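Local coordinates for Mgp-operon protein 3 (Mycoplasma pneumoniae, PDB 6RJ1) that probably takes part in the adhesion of the bacterium to its host cells as an extracellular, membrane-attached adhesin subunit that may engage cell-surface sugars, at residues 691-703 / 723-735. Sequence-based numbering, arbitrary orientation.
Sequences DQLLVYGIVNESE and VKWTNTASHYLPV
Glu703 reaches from the first turn of helix 701-712 to the break in strand 723-732, a span that suits its length. Glu703 CB lies 3.8 Å from Trp725 CD1, and CG approaches the carbonyl oxygen of Lys724. With CD anti to CA (chi2 174°), the extended chain carries the carboxylate to the turn centred on Asn727. There Glu703 OE2 accepts a weak bond from Thr726 N (3.3 Å) and one from a water that accepts from Asn727 N and also donates to Ile698 O. Glu703 OE1 uses its anti lone pair for Asn700 N, 3.0 Å away; in return Glu703 N donates to Asn700 OD1, completing a capping box. A second water joins OE1 to Ile698 O. The indole of Trp725 spreads flat beneath Val699 CG2, a CH-pi contact, while Trp725 NE1 donates to Glu703 O from above the carbonyl plane (3.2 Å).

Beyond the turn, strands 693-699 and 728-732 run antiparallel. Gly697 fits opposite Thr728, whose CG2 fills the place of a side chain. Tyr696 lays one ring face over Ala729 O, near the small Ala729 CB. A buried carboxylate thus ties Asn700 at the helix N-cap to the turn at Thr726 and Asn727 through backbone N-H groups and water.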
# COMPACT_ATOMS: atom_id res chain seq x y z
N ASP A 691 7.15 -5.50 9.05
CA ASP A 691 6.18 -6.25 8.26
C ASP A 691 4.74 -5.94 8.63
O ASP A 691 4.43 -5.80 9.82
CB ASP A 691 6.47 -7.75 8.32
CG ASP A 691 7.82 -8.12 7.72
OD1 ASP A 691 7.89 -8.30 6.49
OD2 ASP A 691 8.80 -8.22 8.48
N GLN A 692 3.85 -5.81 7.61
CA GLN A 692 2.41 -5.53 7.72
C GLN A 692 2.16 -4.24 8.51
O GLN A 692 1.31 -4.18 9.39
CB GLN A 692 1.64 -6.73 8.32
CG GLN A 692 1.97 -8.09 7.72
CD GLN A 692 1.12 -8.49 6.54
OE1 GLN A 692 0.89 -7.73 5.61
NE2 GLN A 692 0.65 -9.72 6.56
N LEU A 693 2.94 -3.20 8.17
CA LEU A 693 2.88 -1.91 8.85
C LEU A 693 1.95 -0.89 8.20
O LEU A 693 2.19 -0.44 7.07
CB LEU A 693 4.29 -1.33 8.99
CG LEU A 693 4.88 -1.22 10.40
CD1 LEU A 693 4.93 -2.58 11.11
CD2 LEU A 693 6.27 -0.63 10.33
N LEU A 694 0.89 -0.51 8.94
CA LEU A 694 -0.02 0.53 8.50
C LEU A 694 0.52 1.87 9.00
O LEU A 694 0.86 2.00 10.17
CB LEU A 694 -1.47 0.31 8.95
CG LEU A 694 -2.50 1.26 8.29
CD1 LEU A 694 -3.02 0.71 6.96
CD2 LEU A 694 -3.64 1.57 9.24
N VAL A 695 0.63 2.82 8.10
CA VAL A 695 1.09 4.18 8.31
C VAL A 695 -0.14 5.07 8.11
O VAL A 695 -0.89 4.91 7.14
CB VAL A 695 2.24 4.48 7.30
CG1 VAL A 695 2.56 5.96 7.23
CG2 VAL A 695 3.49 3.68 7.63
N TYR A 696 -0.39 5.97 9.06
CA TYR A 696 -1.54 6.88 9.02
C TYR A 696 -1.17 8.22 9.65
O TYR A 696 -0.18 8.30 10.38
CB TYR A 696 -2.76 6.26 9.73
CG TYR A 696 -2.54 5.97 11.21
CD1 TYR A 696 -1.94 4.78 11.62
CD2 TYR A 696 -2.94 6.88 12.19
CE1 TYR A 696 -1.72 4.52 12.97
CE2 TYR A 696 -2.73 6.62 13.54
CZ TYR A 696 -2.11 5.44 13.93
OH TYR A 696 -1.88 5.18 15.26
N GLY A 697 -1.97 9.24 9.39
CA GLY A 697 -1.72 10.56 9.97
C GLY A 697 -2.59 11.68 9.46
O GLY A 697 -3.37 11.51 8.51
N ILE A 698 -2.47 12.83 10.13
CA ILE A 698 -3.12 14.09 9.83
C ILE A 698 -2.02 15.08 9.42
O ILE A 698 -0.96 15.12 10.05
CB ILE A 698 -4.02 14.59 11.01
CG1 ILE A 698 -4.88 15.80 10.58
CG2 ILE A 698 -3.23 14.85 12.33
CD1 ILE A 698 -6.00 16.16 11.54
N VAL A 699 -2.25 15.83 8.33
CA VAL A 699 -1.26 16.77 7.80
C VAL A 699 -1.92 18.13 7.50
O VAL A 699 -2.99 18.19 6.89
CB VAL A 699 -0.43 16.16 6.62
CG1 VAL A 699 -1.12 14.98 5.95
CG2 VAL A 699 0.00 17.20 5.59
N ASN A 700 -1.30 19.22 8.01
CA ASN A 700 -1.75 20.60 7.85
C ASN A 700 -1.20 21.27 6.60
O ASN A 700 -0.27 20.75 5.98
CB ASN A 700 -1.42 21.43 9.10
CG ASN A 700 0.04 21.48 9.46
OD1 ASN A 700 0.87 22.04 8.74
ND2 ASN A 700 0.38 20.91 10.59
N GLU A 701 -1.75 22.47 6.25
CA GLU A 701 -1.38 23.28 5.09
C GLU A 701 0.11 23.59 4.98
O GLU A 701 0.65 23.54 3.87
CB GLU A 701 -2.20 24.57 5.01
CG GLU A 701 -3.61 24.37 4.45
CD GLU A 701 -4.08 25.43 3.47
OE1 GLU A 701 -4.17 26.62 3.86
OE2 GLU A 701 -4.38 25.07 2.31
N SER A 702 0.78 23.91 6.11
CA SER A 702 2.22 24.22 6.09
C SER A 702 3.06 22.96 5.79
O SER A 702 4.07 23.06 5.09
CB SER A 702 2.66 24.90 7.39
OG SER A 702 2.95 23.99 8.44
N GLU A 703 2.61 21.78 6.27
CA GLU A 703 3.27 20.50 6.00
C GLU A 703 3.09 20.14 4.52
O GLU A 703 4.02 19.64 3.89
CB GLU A 703 2.72 19.39 6.91
CG GLU A 703 3.15 19.50 8.36
CD GLU A 703 2.52 18.50 9.31
OE1 GLU A 703 1.27 18.44 9.37
OE2 GLU A 703 3.27 17.77 10.00
N VAL A 723 10.97 16.51 3.82
CA VAL A 723 9.66 17.04 4.23
C VAL A 723 9.38 16.31 5.55
O VAL A 723 9.58 15.10 5.63
CB VAL A 723 8.54 16.73 3.19
CG1 VAL A 723 7.24 17.45 3.53
CG2 VAL A 723 8.98 17.08 1.77
N LYS A 724 8.95 17.04 6.58
CA LYS A 724 8.66 16.43 7.87
C LYS A 724 7.19 16.50 8.26
O LYS A 724 6.67 17.58 8.54
CB LYS A 724 9.57 17.00 8.98
CG LYS A 724 10.99 16.44 8.98
CD LYS A 724 11.74 16.86 10.24
CE LYS A 724 13.22 16.57 10.14
NZ LYS A 724 13.95 17.04 11.35
N TRP A 725 6.52 15.33 8.28
CA TRP A 725 5.12 15.17 8.70
C TRP A 725 5.21 14.47 10.05
O TRP A 725 5.43 13.26 10.12
CB TRP A 725 4.32 14.35 7.66
CG TRP A 725 4.12 15.00 6.31
CD1 TRP A 725 4.54 16.24 5.92
CD2 TRP A 725 3.40 14.45 5.19
NE1 TRP A 725 4.16 16.48 4.62
CE2 TRP A 725 3.45 15.40 4.15
CE3 TRP A 725 2.72 13.23 4.97
CZ2 TRP A 725 2.85 15.18 2.90
CZ3 TRP A 725 2.14 13.01 3.74
CH2 TRP A 725 2.20 13.98 2.72
N THR A 726 5.13 15.26 11.13
CA THR A 726 5.30 14.76 12.50
C THR A 726 4.02 14.20 13.14
O THR A 726 4.11 13.43 14.11
CB THR A 726 5.94 15.84 13.38
OG1 THR A 726 5.25 17.06 13.19
CG2 THR A 726 7.42 16.03 13.06
N ASN A 727 2.83 14.57 12.62
CA ASN A 727 1.57 14.07 13.19
C ASN A 727 1.08 12.82 12.45
O ASN A 727 -0.04 12.76 11.95
CB ASN A 727 0.52 15.17 13.27
CG ASN A 727 0.90 16.19 14.30
OD1 ASN A 727 0.90 15.91 15.50
ND2 ASN A 727 1.26 17.38 13.86
N THR A 728 1.96 11.82 12.40
CA THR A 728 1.71 10.52 11.79
C THR A 728 2.14 9.43 12.76
O THR A 728 2.80 9.72 13.77
CB THR A 728 2.45 10.40 10.43
OG1 THR A 728 3.84 10.63 10.62
CG2 THR A 728 1.91 11.34 9.35
N ALA A 729 1.75 8.19 12.48
CA ALA A 729 2.10 7.02 13.28
C ALA A 729 2.06 5.75 12.42
O ALA A 729 1.50 5.75 11.32
CB ALA A 729 1.17 6.88 14.47
N SER A 730 2.68 4.69 12.94
CA SER A 730 2.70 3.39 12.30
C SER A 730 2.19 2.35 13.27
O SER A 730 2.36 2.49 14.49
CB SER A 730 4.10 3.04 11.81
OG SER A 730 4.96 2.62 12.85
N HIS A 731 1.54 1.33 12.73
CA HIS A 731 0.98 0.27 13.53
C HIS A 731 1.07 -1.06 12.82
O HIS A 731 0.83 -1.15 11.61
CB HIS A 731 -0.49 0.58 13.88
CG HIS A 731 -0.92 -0.00 15.19
ND1 HIS A 731 -1.06 0.79 16.31
CD2 HIS A 731 -1.18 -1.29 15.51
CE1 HIS A 731 -1.41 -0.04 17.29
NE2 HIS A 731 -1.51 -1.30 16.85
N TYR A 732 1.41 -2.09 13.58
CA TYR A 732 1.50 -3.45 13.08
C TYR A 732 0.09 -3.99 12.90
O TYR A 732 -0.70 -4.04 13.85
CB TYR A 732 2.34 -4.30 14.05
CG TYR A 732 2.37 -5.79 13.78
CD1 TYR A 732 2.86 -6.29 12.58
CD2 TYR A 732 1.98 -6.70 14.76
CE1 TYR A 732 2.93 -7.67 12.35
CE2 TYR A 732 2.05 -8.07 14.55
CZ TYR A 732 2.53 -8.55 13.35
OH TYR A 732 2.60 -9.90 13.18
N LEU A 733 -0.24 -4.32 11.65
CA LEU A 733 -1.56 -4.80 11.28
C LEU A 733 -1.44 -6.05 10.39
O LEU A 733 -1.48 -5.95 9.16
CB LEU A 733 -2.32 -3.64 10.58
CG LEU A 733 -3.81 -3.78 10.35
CD1 LEU A 733 -4.55 -4.05 11.65
CD2 LEU A 733 -4.36 -2.53 9.70
N PRO A 734 -1.25 -7.24 11.00
CA PRO A 734 -1.11 -8.47 10.20
C PRO A 734 -2.42 -8.99 9.64
O PRO A 734 -3.47 -8.57 10.12
CB PRO A 734 -0.52 -9.45 11.21
CG PRO A 734 -1.07 -9.02 12.50
CD PRO A 734 -1.14 -7.53 12.45
N VAL A 735 -2.38 -9.92 8.66
CA VAL A 735 -3.60 -10.57 8.14
C VAL A 735 -4.16 -11.50 9.22
O VAL A 735 -3.37 -12.05 10.00
CB VAL A 735 -3.42 -11.36 6.82
CG1 VAL A 735 -3.55 -10.46 5.61
CG2 VAL A 735 -2.14 -12.18 6.78
O HOH W 1 1.87 15.40 9.98
O HOH W 2 -0.51 17.65 11.24